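Local coordinates for protein lipase-specific foldase (Burkholderia glumae, PDB 2ES4) that helps the extracellular lipase of the same bacterium to fold during its passage through the periplasm, at residues S66-L71 / A113-G118; R83-F88 / E178-D183; L107-I112 / E124-W129; D251-Q256 / A270-D275. One frame throughout, in Å; residues are numbered along the deposited sequence.

Three of the four contacts illustrate how helices and a loop can be knitted together by a few shared side chains. Contacts 1 and 3 both use helix 101-116 and have centres about 9 Å apart; L116 of contact 1 touches A125 of contact 3. Contact 2 lies about 16 Å from contact 1 and 15 Å from contact 3, centre to centre. F88 ties the three together, packing on P69, L71 and Q115 of contact 1 and on E111 and I112 of contact 3. Contact 4 stands apart, on the opposite side of the chain's centre, about 45 Å from contact 2 between centres. The chain of another protein reaches contacts 1, 2 and 4, but not contact 3.

Contact 1: residues S66-L71 / A113-G118; sequences SHAPRL and AAQLDG
Q115 grips the loop 66-71 with both ends of its side-chain amide, a good example of a side chain reading the main chain. NE2 donates to P69 O at 3.1 Å from above the carbonyl plane, while OE1 receives L71 N at 2.9 Å in a nearly straight bond (166°) that lies on a lone pair. The chain of Q115 runs extended beyond CG (chi2 -175°), which carries the amide out to a backbone of irregular shape. Water 1 donates to OE1 at 2.8 Å and also to L71 O, so OE1 of Q115 takes two donors, L71 N and the water. Beside the amide, the buried pair L71 and L116 packs tightly, the two side chains crossing at about a right angle with CD1 of L71 3.5 Å from CD1 of L116. The exposed side, by contrast, is carried by one arginine. There R70 folds back through bends at chi2 and chi3 and stacks its guanidinium on the Q115 amide, the planes 19° apart and OE1 of Q115 lying 3.7 Å over the guanidinium centre. In the fold, L71 and Q115 both rest on F88 of helix 84-90, and L116 reaches A121 and Q122 of helix 120-137.

Contact 2: residues R83-F88 / E178-D183; sequences RAVREF and EPFFGD
R86 meets F180 twice over, with its aliphatic root on the ring and its charged tip on the backbone of the same residue. CB of R86 sits almost exactly above the ring, 3.5 Å from the centroid of F180 and 3° off the normal, a CH-pi contact over the face. With CG anti to the backbone N (chi1 175°) and the chain extended to NE, the guanidinium passes beyond the ring, and NH1 donates to F180 O at 2.8 Å, tilted from the carbonyl plane. F181 covers one guanidinium face, its CE1 3.6 Å above the centre. These contacts join two helices that lie nearly perpendicular, at 92° for the short segments, with helix 84-90 set against the first turns of the long helix 177-198. R86 also forms salt bridges to E184 and D90, so acidic partners on both helices flank it, while F180 and F181 meet Y132 and Y135 of helix 120-137. R83 anchors a salt-bridge network: its NH1 meets E87 OE2 of its own segment at 2.7 Å, bent and weak as a hydrogen bond, and NE of R83 makes a weak bond of 3.4 Å to D183 OD2 across the contact, both oxygens at the guanidinium edge, in plane. E87 OE2 also bonds a polar side chain of another protein's chain.

Contact 3: residues L107-I112 / E124-W129; sequences LVRREI and EALGVW
In the antiparallel helical hairpin of helices 101-116 and 120-137, V108 lies against the indole face of W129. Its CG1 is 3.9 Å from the centroid of the five-membered ring of W129, 7° off the normal, a CH-pi contact, while the other branch, CG2, spreads toward the six-membered ring, 3.8 Å from CZ2 of W129. CG1 points anti to the backbone N of V108 (chi1 178°), which sets the two methyls over different parts of the indole. The short segments run at 153° to each other, their axes 10.4 Å apart at closest approach, so that side chains rather than backbones fill the interface of this two-helix unit. Further along, I112 divides its branches between two residues: CG2 reaches CB of A125 at 3.7 Å, and CD1 of I112 reaches CD2 of L126 at the same distance. At the exposed margin L126 crosses the extended R109 at about a right angle, with CD2 of L126 3.2 Å from NH1 of R109. D105, one turn earlier on helix 101-116, takes the hydrogen bond from W129 NE1 across the hairpin and a salt bridge from R109 NE on its own helix. Helix 84-90 adds F89 against V108 and F88 against I112.

Contact 4: residues D251-Q256 / A270-D275; sequences DQMRAQ and AQMQQD
The side chain of M253 leaves the backbone with CG anti to N (chi1 176°), bends at chi2, which places SD, and again at chi3 (85°), which turns the methyl onto Q273. CE of M253 comes to 3.5 Å from CG of Q273 and 3.7 Å from CD of Q273, the two side chains crossing at about a right angle. The same methyl meets CE of M272 at 4.1 Å, a looser apolar touch. Q273 is bent at chi2, and NE2 of Q273 donates to A248 O. This packing belongs to a second helical hairpin, in which helix 250-258 folds back antiparallel on the long helix 263-294, the segments running at 163°. The backbones come nearest at R254 and A270, where the small alanine allows close approach and CB of R254 lies 3.8 Å from CB of A270. Bent at chi3, the R254 side chain then curls round that methyl. Its NH1 makes a salt bridge of 2.7 Å to D251 OD1, meeting the anti lone pair in the guanidinium plane. Water 2 accepts from NH2 of R254 at 2.9 Å and donates to OE1 of Q274 at 2.8 Å, linking the two helices through one water. Helix 221-245 packs on the methionines: L243 on M253, and I240 and Q244 on M272.

Contact 1: residues S66-L71 / A113-G118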
loop_
_atom_site.group_PDB
_atom_site.type_symbol
_atom_site.label_atom_id
_atom_site.label_comp_id
_atom_site.label_asym_id
_atom_site.label_seq_id
_atom_site.Cartn_x
_atom_site.Cartn_y
_atom_site.Cartn_z
ATOM N N SER B 66 12.692 -7.337 -12.680
ATOM C CA SER B 66 12.394 -8.509 -11.872
ATOM C C SER B 66 12.720 -9.788 -12.617
ATOM O O SER B 66 12.936 -9.770 -13.827
ATOM C CB SER B 66 10.923 -8.527 -11.475
ATOM O OG SER B 66 10.098 -8.839 -12.588
ATOM N N HIS B 67 12.796 -10.890 -11.877
ATOM C CA HIS B 67 13.061 -12.201 -12.464
ATOM C C HIS B 67 11.847 -13.054 -12.211
ATOM O O HIS B 67 11.139 -12.854 -11.223
ATOM C CB HIS B 67 14.294 -12.866 -11.835
ATOM C CG HIS B 67 15.583 -12.171 -12.132
ATOM N ND1 HIS B 67 16.785 -12.574 -11.597
ATOM C CD2 HIS B 67 15.864 -11.077 -12.888
ATOM C CE1 HIS B 67 17.747 -11.764 -12.006
ATOM N NE2 HIS B 67 17.207 -10.848 -12.790
ATOM N N ALA B 68 11.587 -13.987 -13.119
ATOM C CA ALA B 68 10.457 -14.886 -12.976
ATOM C C ALA B 68 10.632 -15.848 -11.831
ATOM O O ALA B 68 11.759 -16.247 -11.536
ATOM C CB ALA B 68 10.209 -15.652 -14.282
ATOM N N PRO B 69 9.538 -16.162 -11.100
ATOM C CA PRO B 69 9.647 -17.104 -9.986
ATOM C C PRO B 69 9.865 -18.500 -10.570
ATOM O O PRO B 69 9.526 -18.751 -11.731
ATOM C CB PRO B 69 8.299 -16.955 -9.280
ATOM C CG PRO B 69 7.386 -16.573 -10.360
ATOM C CD PRO B 69 8.181 -15.598 -11.153
ATOM N N ARG B 70 10.459 -19.387 -9.781
ATOM C CA ARG B 70 10.757 -20.737 -10.246
ATOM C C ARG B 70 9.573 -21.680 -10.300
ATOM O O ARG B 70 8.742 -21.698 -9.389
ATOM C CB ARG B 70 11.858 -21.366 -9.386
ATOM C CG ARG B 70 13.083 -20.487 -9.165
ATOM C CD ARG B 70 13.699 -20.034 -10.471
ATOM N NE ARG B 70 14.220 -21.147 -11.259
ATOM C CZ ARG B 70 14.646 -21.036 -12.513
ATOM N NH1 ARG B 70 14.609 -19.857 -13.125
ATOM N NH2 ARG B 70 15.106 -22.099 -13.160
ATOM N N LEU B 71 9.492 -22.445 -11.389
ATOM C CA LEU B 71 8.447 -23.448 -11.564
ATOM C C LEU B 71 8.886 -24.650 -10.728
ATOM O O LEU B 71 9.998 -25.154 -10.907
ATOM C CB LEU B 71 8.307 -23.854 -13.033
ATOM C CG LEU B 71 7.467 -22.941 -13.921
ATOM C CD1 LEU B 71 7.669 -23.276 -15.376
ATOM C CD2 LEU B 71 6.003 -23.079 -13.549
ATOM N N ALA B 113 9.925 -22.043 -21.468
ATOM C CA ALA B 113 11.055 -22.622 -22.186
ATOM C C ALA B 113 12.384 -22.276 -21.535
ATOM O O ALA B 113 13.253 -23.118 -21.426
ATOM C CB ALA B 113 11.056 -22.168 -23.621
ATOM N N ALA B 114 12.518 -21.047 -21.047
ATOM C CA ALA B 114 13.750 -20.611 -20.394
ATOM C C ALA B 114 14.117 -21.495 -19.198
ATOM O O ALA B 114 15.284 -21.827 -18.998
ATOM C CB ALA B 114 13.618 -19.172 -19.960
ATOM N N GLN B 115 13.101 -21.924 -18.455
ATOM C CA GLN B 115 13.300 -22.769 -17.284
ATOM C C GLN B 115 13.258 -24.265 -17.569
ATOM O O GLN B 115 14.053 -25.029 -17.016
ATOM C CB GLN B 115 12.255 -22.445 -16.211
ATOM C CG GLN B 115 12.396 -21.078 -15.563
ATOM C CD GLN B 115 11.417 -20.866 -14.419
ATOM O OE1 GLN B 115 11.151 -21.779 -13.633
ATOM N NE2 GLN B 115 10.876 -19.659 -14.321
ATOM N N LEU B 116 12.311 -24.683 -18.407
ATOM C CA LEU B 116 12.112 -26.099 -18.702
ATOM C C LEU B 116 12.328 -26.534 -20.144
ATOM O O LEU B 116 11.779 -27.553 -20.565
ATOM C CB LEU B 116 10.700 -26.499 -18.262
ATOM C CG LEU B 116 10.210 -26.011 -16.899
ATOM C CD1 LEU B 116 8.771 -26.344 -16.707
ATOM C CD2 LEU B 116 11.075 -26.597 -15.795
ATOM N N ASP B 117 13.154 -25.801 -20.889
ATOM C CA ASP B 117 13.426 -26.139 -22.296
ATOM C C ASP B 117 13.894 -27.569 -22.469
ATOM O O ASP B 117 14.870 -27.989 -21.840
ATOM C CB ASP B 117 14.494 -25.218 -22.877
ATOM C CG ASP B 117 14.109 -24.630 -24.224
ATOM O OD1 ASP B 117 14.839 -23.734 -24.696
ATOM O OD2 ASP B 117 13.091 -25.052 -24.814
ATOM N N GLY B 118 13.141 -28.325 -23.263
ATOM C CA GLY B 118 13.474 -29.716 -23.526
ATOM C C GLY B 118 13.296 -30.645 -22.340
ATOM O O GLY B 118 14.266 -31.250 -21.872
HETATM O O HOH W 1 11.996 -24.355 -12.883
#

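Contact 2: residues R83-F88 / E178-D183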
loop_
_atom_site.group_PDB
_atom_site.type_symbol
_atom_site.label_atom_id
_atom_site.label_comp_id
_atom_site.label_asym_id
_atom_site.label_seq_id
_atom_site.Cartn_x
_atom_site.Cartn_y
_atom_site.Cartn_z
ATOM N N ARG B 83 1.051 -24.169 -5.261
ATOM C CA ARG B 83 0.603 -22.845 -5.682
ATOM C C ARG B 83 1.685 -22.072 -6.424
ATOM O O ARG B 83 1.390 -21.113 -7.139
ATOM C CB ARG B 83 0.121 -22.063 -4.467
ATOM C CG ARG B 83 -0.547 -20.727 -4.778
ATOM C CD ARG B 83 -1.182 -20.138 -3.534
ATOM N NE ARG B 83 -0.270 -20.114 -2.387
ATOM C CZ ARG B 83 0.837 -19.377 -2.309
ATOM N NH1 ARG B 83 1.185 -18.585 -3.313
ATOM N NH2 ARG B 83 1.611 -19.457 -1.240
ATOM N N ALA B 84 2.929 -22.529 -6.288
ATOM C CA ALA B 84 4.070 -21.909 -6.954
ATOM C C ALA B 84 3.891 -21.925 -8.470
ATOM O O ALA B 84 4.362 -21.021 -9.160
ATOM C CB ALA B 84 5.351 -22.606 -6.568
ATOM N N VAL B 85 3.164 -22.923 -8.975
ATOM C CA VAL B 85 2.891 -23.029 -10.407
ATOM C C VAL B 85 2.028 -21.849 -10.839
ATOM O O VAL B 85 2.304 -21.221 -11.860
ATOM C CB VAL B 85 2.170 -24.345 -10.762
ATOM C CG1 VAL B 85 1.817 -24.391 -12.245
ATOM C CG2 VAL B 85 3.043 -25.521 -10.425
ATOM N N ARG B 86 1.011 -21.538 -10.035
ATOM C CA ARG B 86 0.108 -20.423 -10.311
ATOM C C ARG B 86 0.811 -19.077 -10.202
ATOM O O ARG B 86 0.525 -18.163 -10.977
ATOM C CB ARG B 86 -1.076 -20.435 -9.345
ATOM C CG ARG B 86 -2.005 -19.234 -9.497
ATOM C CD ARG B 86 -2.876 -19.037 -8.299
ATOM N NE ARG B 86 -3.522 -17.730 -8.318
ATOM C CZ ARG B 86 -4.267 -17.238 -7.332
ATOM N NH1 ARG B 86 -4.481 -17.944 -6.225
ATOM N NH2 ARG B 86 -4.797 -16.028 -7.450
ATOM N N GLU B 87 1.713 -18.957 -9.230
ATOM C CA GLU B 87 2.453 -17.712 -9.025
ATOM C C GLU B 87 3.301 -17.372 -10.240
ATOM O O GLU B 87 3.449 -16.199 -10.587
ATOM C CB GLU B 87 3.321 -17.794 -7.780
ATOM C CG GLU B 87 2.528 -18.004 -6.504
ATOM C CD GLU B 87 3.382 -17.878 -5.267
ATOM O OE1 GLU B 87 4.369 -18.628 -5.136
ATOM O OE2 GLU B 87 3.056 -17.030 -4.413
ATOM N N PHE B 88 3.804 -18.409 -10.911
ATOM C CA PHE B 88 4.594 -18.231 -12.121
ATOM C C PHE B 88 3.765 -17.532 -13.196
ATOM O O PHE B 88 4.218 -16.561 -13.801
ATOM C CB PHE B 88 5.112 -19.575 -12.637
ATOM C CG PHE B 88 5.712 -19.502 -14.010
ATOM C CD1 PHE B 88 6.992 -18.957 -14.197
ATOM C CD2 PHE B 88 4.974 -19.929 -15.135
ATOM C CE1 PHE B 88 7.532 -18.829 -15.493
ATOM C CE2 PHE B 88 5.498 -19.804 -16.424
ATOM C CZ PHE B 88 6.780 -19.254 -16.606
ATOM N N GLU B 178 -7.046 -27.085 -6.690
ATOM C CA GLU B 178 -6.621 -27.086 -5.301
ATOM C C GLU B 178 -5.334 -26.292 -5.046
ATOM O O GLU B 178 -5.320 -25.402 -4.198
ATOM C CB GLU B 178 -6.495 -28.529 -4.758
ATOM C CG GLU B 178 -5.814 -28.650 -3.388
ATOM C CD GLU B 178 -6.611 -27.983 -2.279
ATOM O OE1 GLU B 178 -6.071 -27.869 -1.168
ATOM O OE2 GLU B 178 -7.774 -27.573 -2.511
ATOM N N PRO B 179 -4.234 -26.616 -5.756
ATOM C CA PRO B 179 -2.999 -25.872 -5.527
ATOM C C PRO B 179 -3.092 -24.409 -5.949
ATOM O O PRO B 179 -2.460 -23.557 -5.350
ATOM C CB PRO B 179 -1.995 -26.652 -6.364
ATOM C CG PRO B 179 -2.774 -27.162 -7.454
ATOM C CD PRO B 179 -3.986 -27.660 -6.766
ATOM N N PHE B 180 -3.950 -24.127 -6.925
ATOM C CA PHE B 180 -4.140 -22.773 -7.423
ATOM C C PHE B 180 -4.906 -21.856 -6.489
ATOM O O PHE B 180 -4.430 -20.774 -6.148
ATOM C CB PHE B 180 -4.841 -22.793 -8.781
ATOM C CG PHE B 180 -3.909 -22.826 -9.952
ATOM C CD1 PHE B 180 -2.841 -23.742 -10.009
ATOM C CD2 PHE B 180 -4.095 -21.931 -11.017
ATOM C CE1 PHE B 180 -1.967 -23.763 -11.117
ATOM C CE2 PHE B 180 -3.232 -21.941 -12.129
ATOM C CZ PHE B 180 -2.167 -22.856 -12.178
ATOM N N PHE B 181 -6.085 -22.301 -6.064
ATOM C CA PHE B 181 -6.945 -21.496 -5.206
ATOM C C PHE B 181 -7.242 -22.063 -3.835
ATOM O O PHE B 181 -8.021 -21.473 -3.091
ATOM C CB PHE B 181 -8.259 -21.199 -5.927
ATOM C CG PHE B 181 -8.077 -20.537 -7.248
ATOM C CD1 PHE B 181 -7.615 -19.212 -7.327
ATOM C CD2 PHE B 181 -8.335 -21.239 -8.429
ATOM C CE1 PHE B 181 -7.410 -18.591 -8.576
ATOM C CE2 PHE B 181 -8.134 -20.631 -9.676
ATOM C CZ PHE B 181 -7.669 -19.306 -9.755
ATOM N N GLY B 182 -6.602 -23.178 -3.485
ATOM C CA GLY B 182 -6.826 -23.806 -2.188
ATOM C C GLY B 182 -6.723 -22.861 -1.012
ATOM O O GLY B 182 -7.727 -22.585 -0.360
ATOM N N ASP B 183 -5.539 -22.285 -0.816
ATOM C CA ASP B 183 -5.298 -21.348 0.279
ATOM C C ASP B 183 -6.153 -20.090 0.172
ATOM O O ASP B 183 -6.780 -19.684 1.153
ATOM C CB ASP B 183 -3.823 -20.957 0.331
ATOM C CG ASP B 183 -2.903 -22.157 0.444
ATOM O OD1 ASP B 183 -3.102 -22.987 1.359
ATOM O OD2 ASP B 183 -1.980 -22.272 -0.389
#

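Contact 3: residues L107-I112 / E124-W129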
loop_
_atom_site.group_PDB
_atom_site.type_symbol
_atom_site.label_atom_id
_atom_site.label_comp_id
_atom_site.label_asym_id
_atom_site.label_seq_id
_atom_site.Cartn_x
_atom_site.Cartn_y
_atom_site.Cartn_z
ATOM N N LEU B 107 5.057 -14.646 -24.642
ATOM C CA LEU B 107 5.910 -14.411 -23.483
ATOM C C LEU B 107 5.922 -15.608 -22.538
ATOM O O LEU B 107 6.993 -16.085 -22.168
ATOM C CB LEU B 107 5.470 -13.151 -22.727
ATOM C CG LEU B 107 6.199 -12.842 -21.411
ATOM C CD1 LEU B 107 7.705 -12.697 -21.645
ATOM C CD2 LEU B 107 5.628 -11.600 -20.788
ATOM N N VAL B 108 4.738 -16.093 -22.170
ATOM C CA VAL B 108 4.618 -17.242 -21.272
ATOM C C VAL B 108 5.352 -18.460 -21.833
ATOM O O VAL B 108 6.091 -19.124 -21.110
ATOM C CB VAL B 108 3.143 -17.605 -21.019
ATOM C CG1 VAL B 108 3.037 -18.840 -20.128
ATOM C CG2 VAL B 108 2.429 -16.435 -20.372
ATOM N N ARG B 109 5.178 -18.718 -23.130
ATOM C CA ARG B 109 5.849 -19.847 -23.775
ATOM C C ARG B 109 7.362 -19.709 -23.678
ATOM O O ARG B 109 8.052 -20.674 -23.350
ATOM C CB ARG B 109 5.430 -19.965 -25.236
ATOM C CG ARG B 109 4.020 -20.467 -25.411
ATOM C CD ARG B 109 3.607 -20.508 -26.878
ATOM N NE ARG B 109 2.295 -21.133 -27.059
ATOM C CZ ARG B 109 2.037 -22.424 -26.854
ATOM N NH1 ARG B 109 2.995 -23.252 -26.459
ATOM N NH2 ARG B 109 0.809 -22.892 -27.033
ATOM N N ARG B 110 7.854 -18.484 -23.873
ATOM C CA ARG B 110 9.282 -18.199 -23.792
ATOM C C ARG B 110 9.802 -18.357 -22.366
ATOM O O ARG B 110 10.875 -18.920 -22.159
ATOM C CB ARG B 110 9.583 -16.789 -24.309
ATOM C CG ARG B 110 11.070 -16.450 -24.411
ATOM C CD ARG B 110 11.276 -15.108 -25.096
ATOM N NE ARG B 110 12.686 -14.842 -25.387
ATOM C CZ ARG B 110 13.581 -14.430 -24.492
ATOM N NH1 ARG B 110 14.837 -14.219 -24.861
ATOM N NH2 ARG B 110 13.221 -14.218 -23.228
ATOM N N GLU B 111 9.022 -17.885 -21.394
ATOM C CA GLU B 111 9.404 -17.969 -19.982
ATOM C C GLU B 111 9.456 -19.416 -19.510
ATOM O O GLU B 111 10.379 -19.803 -18.795
ATOM C CB GLU B 111 8.434 -17.175 -19.116
ATOM C CG GLU B 111 8.389 -15.691 -19.413
ATOM C CD GLU B 111 9.333 -14.865 -18.562
ATOM O OE1 GLU B 111 10.561 -15.016 -18.704
ATOM O OE2 GLU B 111 8.844 -14.053 -17.750
ATOM N N ILE B 112 8.481 -20.215 -19.946
ATOM C CA ILE B 112 8.431 -21.636 -19.602
ATOM C C ILE B 112 9.653 -22.335 -20.196
ATOM O O ILE B 112 10.338 -23.093 -19.505
ATOM C CB ILE B 112 7.165 -22.319 -20.159
ATOM C CG1 ILE B 112 5.921 -21.782 -19.456
ATOM C CG2 ILE B 112 7.258 -23.836 -19.984
ATOM C CD1 ILE B 112 4.610 -22.315 -19.988
ATOM N N GLU B 124 4.083 -30.139 -19.749
ATOM C CA GLU B 124 3.156 -30.150 -18.620
ATOM C C GLU B 124 2.772 -28.715 -18.260
ATOM O O GLU B 124 1.591 -28.415 -18.083
ATOM C CB GLU B 124 3.797 -30.834 -17.420
ATOM C CG GLU B 124 2.817 -31.372 -16.401
ATOM C CD GLU B 124 3.509 -32.005 -15.222
ATOM O OE1 GLU B 124 4.429 -32.807 -15.452
ATOM O OE2 GLU B 124 3.142 -31.697 -14.070
ATOM N N ALA B 125 3.771 -27.827 -18.226
ATOM C CA ALA B 125 3.562 -26.410 -17.919
ATOM C C ALA B 125 2.677 -25.740 -18.946
ATOM O O ALA B 125 1.752 -25.012 -18.587
ATOM C CB ALA B 125 4.882 -25.691 -17.804
ATOM N N LEU B 126 2.927 -26.039 -20.222
ATOM C CA LEU B 126 2.125 -25.489 -21.312
ATOM C C LEU B 126 0.686 -25.980 -21.213
ATOM O O LEU B 126 -0.247 -25.267 -21.586
ATOM C CB LEU B 126 2.711 -25.875 -22.668
ATOM C CG LEU B 126 3.969 -25.125 -23.109
ATOM C CD1 LEU B 126 4.534 -25.759 -24.367
ATOM C CD2 LEU B 126 3.644 -23.663 -23.345
ATOM N N GLY B 127 0.524 -27.180 -20.654
ATOM C CA GLY B 127 -0.792 -27.766 -20.469
ATOM C C GLY B 127 -1.593 -26.989 -19.441
ATOM O O GLY B 127 -2.735 -26.611 -19.704
ATOM N N VAL B 128 -0.973 -26.699 -18.296
ATOM C CA VAL B 128 -1.631 -25.936 -17.232
ATOM C C VAL B 128 -1.982 -24.553 -17.762
ATOM O O VAL B 128 -3.069 -24.043 -17.492
ATOM C CB VAL B 128 -0.739 -25.787 -15.990
ATOM C CG1 VAL B 128 -1.481 -25.040 -14.891
ATOM C CG2 VAL B 128 -0.309 -27.149 -15.495
ATOM N N TRP B 129 -1.077 -23.992 -18.566
ATOM C CA TRP B 129 -1.287 -22.693 -19.175
ATOM C C TRP B 129 -2.597 -22.655 -19.947
ATOM O O TRP B 129 -3.354 -21.688 -19.842
ATOM C CB TRP B 129 -0.123 -22.319 -20.101
ATOM C CG TRP B 129 -0.291 -21.014 -20.849
ATOM C CD1 TRP B 129 -0.032 -20.797 -22.171
ATOM C CD2 TRP B 129 -0.758 -19.760 -20.317
ATOM N NE1 TRP B 129 -0.305 -19.492 -22.502
ATOM C CE2 TRP B 129 -0.752 -18.833 -21.388
ATOM C CE3 TRP B 129 -1.187 -19.326 -19.042
ATOM C CZ2 TRP B 129 -1.157 -17.491 -21.223
ATOM C CZ3 TRP B 129 -1.589 -18.002 -18.871
ATOM C CH2 TRP B 129 -1.570 -17.095 -19.962
#

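Contact 4: residues D251-Q256 / A270-D275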
loop_
_atom_site.group_PDB
_atom_site.type_symbol
_atom_site.label_atom_id
_atom_site.label_comp_id
_atom_site.label_asym_id
_atom_site.label_seq_id
_atom_site.Cartn_x
_atom_site.Cartn_y
_atom_site.Cartn_z
ATOM N N ASP B 251 18.125 4.343 30.202
ATOM C CA ASP B 251 18.539 3.249 31.088
ATOM C C ASP B 251 17.406 2.265 31.340
ATOM O O ASP B 251 17.629 1.053 31.338
ATOM C CB ASP B 251 19.059 3.773 32.433
ATOM C CG ASP B 251 20.430 4.421 32.327
ATOM O OD1 ASP B 251 21.258 3.977 31.503
ATOM O OD2 ASP B 251 20.687 5.382 33.085
ATOM N N GLN B 252 16.191 2.785 31.526
ATOM C CA GLN B 252 15.022 1.937 31.761
ATOM C C GLN B 252 14.679 1.153 30.502
ATOM O O GLN B 252 14.331 -0.031 30.574
ATOM C CB GLN B 252 13.818 2.764 32.177
ATOM C CG GLN B 252 13.976 3.481 33.500
ATOM C CD GLN B 252 12.777 4.342 33.827
ATOM O OE1 GLN B 252 12.301 5.111 32.992
ATOM N NE2 GLN B 252 12.272 4.208 35.048
ATOM N N MET B 253 14.804 1.817 29.354
ATOM C CA MET B 253 14.542 1.194 28.057
ATOM C C MET B 253 15.516 0.032 27.868
ATOM O O MET B 253 15.100 -1.077 27.557
ATOM C CB MET B 253 14.725 2.211 26.932
ATOM C CG MET B 253 14.579 1.640 25.528
ATOM S SD MET B 253 12.927 1.080 25.093
ATOM C CE MET B 253 12.199 2.617 24.561
ATOM N N ARG B 254 16.796 0.286 28.132
ATOM C CA ARG B 254 17.828 -0.735 28.003
ATOM C C ARG B 254 17.566 -1.919 28.928
ATOM O O ARG B 254 17.588 -3.057 28.481
ATOM C CB ARG B 254 19.204 -0.166 28.320
ATOM C CG ARG B 254 20.360 -1.150 28.061
ATOM C CD ARG B 254 21.706 -0.627 28.536
ATOM N NE ARG B 254 22.061 0.663 27.941
ATOM C CZ ARG B 254 22.038 1.824 28.593
ATOM N NH1 ARG B 254 21.676 1.864 29.872
ATOM N NH2 ARG B 254 22.353 2.946 27.965
ATOM N N ALA B 255 17.272 -1.630 30.195
ATOM C CA ALA B 255 17.017 -2.667 31.197
ATOM C C ALA B 255 15.845 -3.577 30.863
ATOM O O ALA B 255 15.988 -4.804 30.864
ATOM C CB ALA B 255 16.817 -2.043 32.562
ATOM N N GLN B 256 14.707 -2.974 30.531
ATOM C CA GLN B 256 13.514 -3.734 30.196
ATOM C C GLN B 256 13.634 -4.536 28.901
ATOM O O GLN B 256 13.223 -5.699 28.843
ATOM C CB GLN B 256 12.287 -2.824 30.150
ATOM C CG GLN B 256 10.967 -3.571 29.950
ATOM C CD GLN B 256 10.770 -4.690 30.959
ATOM O OE1 GLN B 256 10.884 -4.475 32.170
ATOM N NE2 GLN B 256 10.527 -5.900 30.461
ATOM N N ALA B 270 17.945 1.843 23.496
ATOM C CA ALA B 270 18.431 2.859 24.432
ATOM C C ALA B 270 19.020 4.034 23.662
ATOM O O ALA B 270 18.756 5.188 24.002
ATOM C CB ALA B 270 19.472 2.276 25.364
ATOM N N GLN B 271 19.768 3.733 22.599
ATOM C CA GLN B 271 20.362 4.773 21.761
ATOM C C GLN B 271 19.257 5.557 21.061
ATOM O O GLN B 271 19.353 6.776 20.919
ATOM C CB GLN B 271 21.313 4.183 20.719
ATOM C CG GLN B 271 22.098 5.237 19.920
ATOM C CD GLN B 271 22.967 6.117 20.807
ATOM O OE1 GLN B 271 23.913 5.639 21.431
ATOM N NE2 GLN B 271 22.630 7.400 20.889
ATOM N N MET B 272 18.201 4.848 20.655
ATOM C CA MET B 272 17.053 5.474 19.998
ATOM C C MET B 272 16.426 6.499 20.947
ATOM O O MET B 272 16.126 7.624 20.536
ATOM C CB MET B 272 16.015 4.422 19.612
ATOM C CG MET B 272 14.724 4.996 19.030
ATOM S SD MET B 272 13.411 3.778 18.974
ATOM C CE MET B 272 12.938 3.776 20.680
ATOM N N GLN B 273 16.272 6.117 22.215
ATOM C CA GLN B 273 15.715 7.019 23.225
ATOM C C GLN B 273 16.601 8.227 23.429
ATOM O O GLN B 273 16.109 9.357 23.506
ATOM C CB GLN B 273 15.525 6.321 24.570
ATOM C CG GLN B 273 14.306 5.447 24.679
ATOM C CD GLN B 273 13.003 6.173 24.377
ATOM O OE1 GLN B 273 12.647 6.366 23.217
ATOM N NE2 GLN B 273 12.277 6.552 25.420
ATOM N N GLN B 274 17.910 7.981 23.471
ATOM C CA GLN B 274 18.896 9.046 23.646
ATOM C C GLN B 274 18.890 10.016 22.469
ATOM O O GLN B 274 19.000 11.230 22.669
ATOM C CB GLN B 274 20.299 8.470 23.835
ATOM C CG GLN B 274 20.456 7.717 25.123
ATOM C CD GLN B 274 21.842 7.204 25.393
ATOM O OE1 GLN B 274 22.383 6.416 24.623
ATOM N NE2 GLN B 274 22.427 7.640 26.505
ATOM N N ASP B 275 18.732 9.483 21.255
ATOM C CA ASP B 275 18.675 10.305 20.042
ATOM C C ASP B 275 17.427 11.188 20.073
ATOM O O ASP B 275 17.495 12.369 19.727
ATOM C CB ASP B 275 18.631 9.441 18.776
ATOM C CG ASP B 275 19.920 8.671 18.527
ATOM O OD1 ASP B 275 20.887 8.807 19.303
ATOM O OD2 ASP B 275 19.960 7.902 17.544
HETATM O O HOH W 2 23.173 3.799 25.302
#